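Side-chain contacts in 4-hydroxy-tetrahydrodipicolinate synthase (Methanocaldococcus jannaschii DSM 2661, PDB 2YXG), which probably catalyses the Schiff-base condensation of pyruvate with aspartate semialdehyde to 4-hydroxy-tetrahydrodipicolinate, on the pathway to lysine: residues Pro7-Pro12 with Asn28-Asn33; Val204-Pro209 with Ile248-Ala253; Leu254-Arg259 with Lys277-Val282. All coordinates share one frame; numbering follows the deposited sequence.

In the fold
The contacts run from the barrel wall out to the C-terminal helices. Contact 1 packs the end of strand 4-7 and the loop after it against helix 20-32. Contact 2, its centre about 10 Å away, joins the loop after strand 199-202 to helix 248-256; K251 NZ reaches back to T11 O at 2.9 Å, a probable hydrogen bond. Contact 3, its centre about 9 Å from that of contact 2 and about 17 Å from that of contact 1, uses the end of the same helix, and I207 CD1 touches M257 CE at 3.4 Å. Contacts 1 and 2 both border the predicted pyruvate site: A8 packs on T44, and the V250 side chain is about 4 Å from that of T44; contact 3 lies away from it.

Contact 1 (Pro7-Pro12 with Asn28-Asn33)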
# COMPACT_ATOMS: atom_id res chain seq x y z
N PRO A 7 -6.65 -21.99 -19.65
CA PRO A 7 -5.86 -22.24 -18.46
C PRO A 7 -4.40 -21.97 -18.68
O PRO A 7 -3.90 -22.22 -19.79
CB PRO A 7 -6.04 -23.75 -18.18
CG PRO A 7 -6.79 -24.30 -19.44
CD PRO A 7 -7.25 -23.20 -20.28
N ALA A 8 -3.75 -21.45 -17.63
CA ALA A 8 -2.32 -21.23 -17.65
C ALA A 8 -1.74 -22.52 -17.13
O ALA A 8 -1.84 -22.84 -15.93
CB ALA A 8 -1.93 -20.02 -16.76
N ILE A 9 -1.25 -23.33 -18.06
CA ILE A 9 -0.88 -24.68 -17.71
C ILE A 9 0.40 -24.74 -16.93
O ILE A 9 1.33 -23.91 -17.14
CB ILE A 9 -0.80 -25.65 -18.90
CG1 ILE A 9 0.23 -25.19 -19.93
CG2 ILE A 9 -2.24 -25.91 -19.44
CD1 ILE A 9 0.78 -26.32 -20.83
N ILE A 10 0.45 -25.68 -15.99
CA ILE A 10 1.69 -25.95 -15.34
C ILE A 10 2.64 -26.66 -16.28
O ILE A 10 2.23 -27.25 -17.29
CB ILE A 10 1.50 -26.79 -14.07
CG1 ILE A 10 0.96 -28.20 -14.46
CG2 ILE A 10 0.60 -26.03 -13.10
CD1 ILE A 10 1.50 -29.32 -13.59
N THR A 11 3.92 -26.57 -15.95
CA THR A 11 4.93 -27.42 -16.58
C THR A 11 5.22 -28.58 -15.58
O THR A 11 5.87 -28.37 -14.57
CB THR A 11 6.23 -26.60 -16.93
OG1 THR A 11 5.90 -25.48 -17.76
CG2 THR A 11 7.27 -27.46 -17.67
N PRO A 12 4.77 -29.80 -15.87
CA PRO A 12 5.06 -30.92 -14.95
C PRO A 12 6.49 -31.41 -15.15
O PRO A 12 6.99 -31.39 -16.27
CB PRO A 12 4.04 -31.99 -15.36
CG PRO A 12 3.53 -31.59 -16.72
CD PRO A 12 4.02 -30.23 -17.07
N ASN A 28 -4.68 -32.73 -23.26
CA ASN A 28 -5.92 -33.42 -23.70
C ASN A 28 -7.02 -33.42 -22.65
O ASN A 28 -8.20 -33.28 -23.00
CB ASN A 28 -5.60 -34.87 -24.08
CG ASN A 28 -4.86 -34.95 -25.36
OD1 ASN A 28 -3.93 -35.75 -25.50
ND2 ASN A 28 -5.26 -34.11 -26.33
N PHE A 29 -6.66 -33.57 -21.37
CA PHE A 29 -7.64 -33.39 -20.30
C PHE A 29 -8.38 -32.03 -20.38
O PHE A 29 -9.59 -31.97 -20.26
CB PHE A 29 -7.00 -33.55 -18.93
CG PHE A 29 -7.93 -33.25 -17.78
CD1 PHE A 29 -9.04 -34.07 -17.50
CD2 PHE A 29 -7.69 -32.17 -16.93
CE1 PHE A 29 -9.92 -33.81 -16.36
CE2 PHE A 29 -8.52 -31.90 -15.81
CZ PHE A 29 -9.64 -32.73 -15.53
N LEU A 30 -7.66 -30.95 -20.60
CA LEU A 30 -8.29 -29.63 -20.63
C LEU A 30 -9.11 -29.44 -21.90
O LEU A 30 -10.22 -28.87 -21.88
CB LEU A 30 -7.21 -28.59 -20.54
CG LEU A 30 -6.31 -28.75 -19.30
CD1 LEU A 30 -5.02 -27.86 -19.38
CD2 LEU A 30 -7.09 -28.49 -17.96
N ILE A 31 -8.56 -29.90 -23.02
CA ILE A 31 -9.30 -29.84 -24.31
C ILE A 31 -10.60 -30.64 -24.22
O ILE A 31 -11.63 -30.12 -24.63
CB ILE A 31 -8.44 -30.25 -25.55
CG1 ILE A 31 -7.19 -29.34 -25.67
CG2 ILE A 31 -9.33 -30.28 -26.88
CD1 ILE A 31 -6.24 -29.70 -26.85
N GLU A 32 -10.54 -31.86 -23.66
CA GLU A 32 -11.73 -32.74 -23.48
C GLU A 32 -12.80 -31.92 -22.77
O GLU A 32 -13.99 -32.03 -23.03
CB GLU A 32 -11.44 -34.01 -22.59
CG GLU A 32 -10.40 -35.12 -23.07
CD GLU A 32 -9.82 -36.11 -21.91
OE1 GLU A 32 -10.46 -36.30 -20.84
OE2 GLU A 32 -8.70 -36.69 -22.08
N ASN A 33 -12.35 -31.09 -21.82
CA ASN A 33 -13.27 -30.42 -20.94
C ASN A 33 -13.74 -29.06 -21.42
O ASN A 33 -14.37 -28.31 -20.66
CB ASN A 33 -12.74 -30.45 -19.51
CG ASN A 33 -12.88 -31.85 -18.91
OD1 ASN A 33 -11.92 -32.65 -18.83
ND2 ASN A 33 -14.10 -32.18 -18.56
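L30 of helix 20-32 brings one methyl group, CD1, against both P7 and I9, the two residues of segment 7-12 whose side chains meet it. Its CG lies opposite the carbonyl carbon (chi1 -56°), and CD1 then continues the extended chain, trans to CA (chi2 168°), so this branch leads away from the helix. CD1 approaches I9 CG2 to 3.4 Å, tighter than ordinary van der Waals contact, the two side chains crossing at a slant. On the other partner, the same CD1 lies 4.0 Å from P7 CG; here ring and leucine run past one another in opposite directions. The conformation of I9 matters: with CG1 between the backbone N and the carbonyl carbon (chi1 60°), the short CG2 branch is the one presented to L30. The second methyl of L30 serves another neighbour, CD2 lying 3.5 Å from A205 O.

P7 and I9 both direct their CB toward the helix, whereas A8 between them turns away and packs on T44, a predicted pyruvate-binding residue. Backbone bonds fix this alternation: P7 and I9 pair with V39, and A8 pairs with S202, so the chain is held between the strands next to it. P209 covers L30 as well, and L23, two turns earlier on the same helix, also touches I9.

All three touching residues are buried and apolar. This is the strand-to-helix layer of a TIM barrel, within its first beta-alpha-beta unit: strand 4-7, the outer helix 20-32, then the parallel strand 37-40.

Contact 2 (Val204-Pro209 with Ile248-Ala253)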
# COMPACT_ATOMS: atom_id res chain seq x y z
N VAL A 204 -7.06 -22.04 -11.71
CA VAL A 204 -7.97 -23.03 -11.25
C VAL A 204 -8.57 -23.86 -12.39
O VAL A 204 -8.96 -24.99 -12.17
CB VAL A 204 -9.07 -22.44 -10.32
CG1 VAL A 204 -10.20 -21.76 -11.12
CG2 VAL A 204 -9.66 -23.56 -9.44
N ALA A 205 -8.64 -23.34 -13.62
CA ALA A 205 -9.15 -24.19 -14.73
C ALA A 205 -8.24 -25.39 -14.99
O ALA A 205 -8.64 -26.33 -15.69
CB ALA A 205 -9.42 -23.38 -16.03
N ASN A 206 -7.03 -25.42 -14.42
CA ASN A 206 -6.22 -26.69 -14.44
C ASN A 206 -6.80 -27.88 -13.64
O ASN A 206 -6.44 -29.03 -13.91
CB ASN A 206 -4.79 -26.45 -13.98
CG ASN A 206 -3.99 -25.59 -14.95
OD1 ASN A 206 -3.68 -24.41 -14.68
ND2 ASN A 206 -3.63 -26.18 -16.10
N ILE A 207 -7.64 -27.57 -12.65
CA ILE A 207 -8.16 -28.49 -11.64
C ILE A 207 -9.61 -28.83 -12.00
O ILE A 207 -10.03 -30.00 -11.99
CB ILE A 207 -8.16 -27.81 -10.18
CG1 ILE A 207 -6.75 -27.49 -9.68
CG2 ILE A 207 -8.84 -28.70 -9.11
CD1 ILE A 207 -5.81 -28.67 -9.95
N VAL A 208 -10.39 -27.79 -12.29
CA VAL A 208 -11.82 -27.94 -12.58
C VAL A 208 -12.17 -27.29 -13.91
O VAL A 208 -12.98 -26.36 -13.94
CB VAL A 208 -12.71 -27.39 -11.44
CG1 VAL A 208 -12.70 -28.39 -10.25
CG2 VAL A 208 -12.22 -26.04 -11.00
N PRO A 209 -11.54 -27.77 -15.02
CA PRO A 209 -11.79 -27.12 -16.36
C PRO A 209 -13.27 -27.09 -16.75
O PRO A 209 -13.75 -26.09 -17.24
CB PRO A 209 -11.00 -28.00 -17.35
CG PRO A 209 -10.59 -29.23 -16.59
CD PRO A 209 -10.61 -28.91 -15.12
N ILE A 248 2.55 -22.91 -6.58
CA ILE A 248 2.73 -23.90 -5.52
C ILE A 248 1.42 -24.69 -5.23
O ILE A 248 1.43 -25.91 -5.27
CB ILE A 248 3.29 -23.31 -4.25
CG1 ILE A 248 4.74 -22.85 -4.46
CG2 ILE A 248 3.15 -24.38 -3.08
CD1 ILE A 248 5.23 -21.75 -3.46
N PRO A 249 0.32 -23.98 -4.95
CA PRO A 249 -0.95 -24.63 -4.68
C PRO A 249 -1.51 -25.46 -5.85
O PRO A 249 -1.93 -26.59 -5.64
CB PRO A 249 -1.89 -23.46 -4.32
CG PRO A 249 -0.95 -22.35 -3.84
CD PRO A 249 0.20 -22.51 -4.82
N VAL A 250 -1.54 -24.93 -7.05
CA VAL A 250 -2.04 -25.70 -8.19
C VAL A 250 -1.22 -26.95 -8.45
O VAL A 250 -1.80 -27.99 -8.68
CB VAL A 250 -2.27 -24.84 -9.49
CG1 VAL A 250 -0.94 -24.39 -10.15
CG2 VAL A 250 -3.13 -25.61 -10.48
N LYS A 251 0.09 -26.89 -8.35
CA LYS A 251 0.86 -28.12 -8.53
C LYS A 251 0.60 -29.12 -7.35
O LYS A 251 0.54 -30.33 -7.52
CB LYS A 251 2.33 -27.79 -8.68
CG LYS A 251 3.03 -28.51 -9.82
CD LYS A 251 4.53 -28.06 -10.02
CE LYS A 251 4.88 -28.17 -11.48
NZ LYS A 251 6.33 -28.19 -11.75
N THR A 252 0.43 -28.58 -6.14
CA THR A 252 0.25 -29.42 -4.99
C THR A 252 -1.08 -30.15 -5.17
O THR A 252 -1.14 -31.39 -4.96
CB THR A 252 0.23 -28.60 -3.75
OG1 THR A 252 1.47 -27.88 -3.71
CG2 THR A 252 0.07 -29.45 -2.52
N ALA A 253 -2.11 -29.39 -5.58
CA ALA A 253 -3.41 -29.91 -5.87
C ALA A 253 -3.41 -31.01 -6.98
O ALA A 253 -4.01 -32.06 -6.79
CB ALA A 253 -4.35 -28.79 -6.21
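I207 and N206 meet helix 248-256 through carbon atoms alone. The isoleucine lies across the face formed by V250 and A253, which are one helical turn apart. Its CG1 points away from the carbonyl carbon and the chain then bends (chi2 -44°), which brings CD1 to 4.0 Å from A253 CB and 4.1 Å from V250 CG2. That valine methyl, trans to its own backbone N, is shared: N206 CB rests on V250 CG2 at 4.0 Å.

No hydrogen bond crosses the contact; the polar order lies within each segment. V204 O accepts from both I207 N, at 2.9 Å, and V208 N, at 3.1 Å, which closes the tight turn that presents N206 and I207. In the helix, A253 N bonds to P249 O at 2.8 Å. The charged K251 points its CB away from this interface, and its NZ forms a salt bridge with E46 and hydrogen bonds to T11 O and E263 O.

The turn leads from barrel strand 199-202 into helix 209-221, with V208 as N-cap. Around it, L237 of helix 224-240 packs on I207, L30 of helix 20-32 on N206, and P7 of strand 4-7 on N206 too.

Contact 3 (Leu254-Arg259 with Lys277-Val282); sequences LNMMGR and KILENV
M256, in the last turn of helix 248-256, faces E280 of helix 273-286 with 7.8 Å between their CA atoms, just before the first helix ends in a Schellman motif. There G258 takes a positive phi (59°), while R259 N bonds to L254 O at 2.9 Å and G258 N to N255 O at 3.0 Å.

One side chain spans the gap. M256 is extended beyond CG (chi3 179°) and lays its thioether end across E280 at about a right angle. CE sits on the aliphatic part of the glutamate, 3.4 Å from E280 CG, and the sulfur follows, with SD 3.7 Å from that same CG. The carboxylate is more distant, E280 OE2 being 3.9 Å from M256 CE. On the inner side, SD touches L279 CD2 at 4.2 Å, where the two side chains pass at a slant. L279, buried, is also packed by T252 and A253 of the methionine's own helix and by A240 of helix 224-240. Replacing M256 with an alanine would probably open a gap beside E280 CG, leaving its aliphatic part without the methionine and L279 CD2 without one of its neighbours.

No hydrogen bond or salt bridge links the segments. The contact is apolar at L279 and fringed by an exposed glutamate, as befits two helices packing in the C-terminal helical region that follows the barrel in DapA-family enzymes.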
# COMPACT_ATOMS: atom_id res chain seq x y z
N LEU A 254 -2.75 -30.75 -8.13
CA LEU A 254 -2.61 -31.78 -9.19
C LEU A 254 -1.91 -33.03 -8.68
O LEU A 254 -2.33 -34.12 -9.03
CB LEU A 254 -1.85 -31.27 -10.43
CG LEU A 254 -2.67 -30.16 -11.09
CD1 LEU A 254 -1.85 -29.38 -12.12
CD2 LEU A 254 -3.99 -30.74 -11.71
N ASN A 255 -0.84 -32.89 -7.91
CA ASN A 255 -0.20 -34.08 -7.33
C ASN A 255 -1.13 -34.88 -6.40
O ASN A 255 -1.15 -36.12 -6.44
CB ASN A 255 1.09 -33.72 -6.59
CG ASN A 255 2.21 -33.35 -7.54
OD1 ASN A 255 2.86 -32.33 -7.36
ND2 ASN A 255 2.43 -34.19 -8.55
N MET A 256 -1.89 -34.16 -5.57
CA MET A 256 -2.85 -34.80 -4.67
C MET A 256 -3.91 -35.59 -5.44
O MET A 256 -4.42 -36.61 -4.95
CB MET A 256 -3.55 -33.76 -3.79
CG MET A 256 -2.70 -33.28 -2.62
SD MET A 256 -3.53 -31.86 -1.85
CE MET A 256 -2.38 -31.51 -0.52
N MET A 257 -4.27 -35.08 -6.62
CA MET A 257 -5.31 -35.71 -7.43
C MET A 257 -4.75 -36.80 -8.31
O MET A 257 -5.49 -37.34 -9.11
CB MET A 257 -6.06 -34.70 -8.29
CG MET A 257 -6.74 -33.61 -7.49
SD MET A 257 -7.32 -32.21 -8.46
CE MET A 257 -5.99 -32.01 -9.59
N GLY A 258 -3.46 -37.08 -8.14
CA GLY A 258 -2.68 -38.00 -8.98
C GLY A 258 -2.60 -37.64 -10.46
O GLY A 258 -2.61 -38.52 -11.29
N ARG A 259 -2.57 -36.35 -10.80
CA ARG A 259 -2.42 -35.88 -12.18
C ARG A 259 -0.95 -35.46 -12.37
O ARG A 259 -0.26 -35.19 -11.39
CB ARG A 259 -3.39 -34.73 -12.49
CG ARG A 259 -4.90 -35.06 -12.32
CD ARG A 259 -5.86 -34.27 -13.27
NE ARG A 259 -6.39 -35.12 -14.37
CZ ARG A 259 -5.88 -35.24 -15.62
NH1 ARG A 259 -4.80 -34.55 -16.03
NH2 ARG A 259 -6.47 -36.08 -16.47
N LYS A 277 -3.05 -29.17 4.38
CA LYS A 277 -4.29 -29.65 4.99
C LYS A 277 -5.51 -28.82 4.57
O LYS A 277 -6.53 -29.35 4.27
CB LYS A 277 -4.15 -29.66 6.50
CG LYS A 277 -3.11 -30.62 7.01
CD LYS A 277 -3.33 -30.81 8.54
CE LYS A 277 -2.17 -31.65 9.14
NZ LYS A 277 -2.40 -31.92 10.61
N ILE A 278 -5.36 -27.51 4.54
CA ILE A 278 -6.46 -26.62 4.08
C ILE A 278 -6.81 -26.97 2.62
O ILE A 278 -7.98 -27.18 2.25
CB ILE A 278 -6.09 -25.11 4.30
CG1 ILE A 278 -6.22 -24.75 5.81
CG2 ILE A 278 -7.08 -24.18 3.50
CD1 ILE A 278 -5.27 -23.72 6.34
N LEU A 279 -5.78 -27.08 1.80
CA LEU A 279 -6.00 -27.45 0.40
C LEU A 279 -6.69 -28.81 0.31
O LEU A 279 -7.69 -28.96 -0.45
CB LEU A 279 -4.68 -27.44 -0.40
CG LEU A 279 -4.82 -27.84 -1.88
CD1 LEU A 279 -5.90 -27.02 -2.64
CD2 LEU A 279 -3.49 -27.75 -2.54
N GLU A 280 -6.17 -29.81 1.07
CA GLU A 280 -6.74 -31.14 1.04
C GLU A 280 -8.23 -31.13 1.40
O GLU A 280 -9.05 -31.83 0.79
CB GLU A 280 -6.05 -32.09 2.01
CG GLU A 280 -4.75 -32.70 1.56
CD GLU A 280 -4.01 -33.35 2.74
OE1 GLU A 280 -4.67 -33.55 3.77
OE2 GLU A 280 -2.80 -33.65 2.67
N ASN A 281 -8.58 -30.36 2.41
CA ASN A 281 -9.98 -30.35 2.86
C ASN A 281 -10.84 -29.75 1.77
O ASN A 281 -11.92 -30.26 1.52
CB ASN A 281 -10.15 -29.62 4.21
CG ASN A 281 -9.43 -30.32 5.35
OD1 ASN A 281 -9.09 -31.48 5.23
ND2 ASN A 281 -9.16 -29.60 6.45
N VAL A 282 -10.39 -28.68 1.13
CA VAL A 282 -11.21 -28.14 0.05
C VAL A 282 -11.37 -29.11 -1.14
O VAL A 282 -12.47 -29.24 -1.68
CB VAL A 282 -10.95 -26.63 -0.37
CG1 VAL A 282 -10.24 -25.77 0.70
CG2 VAL A 282 -10.42 -26.46 -1.81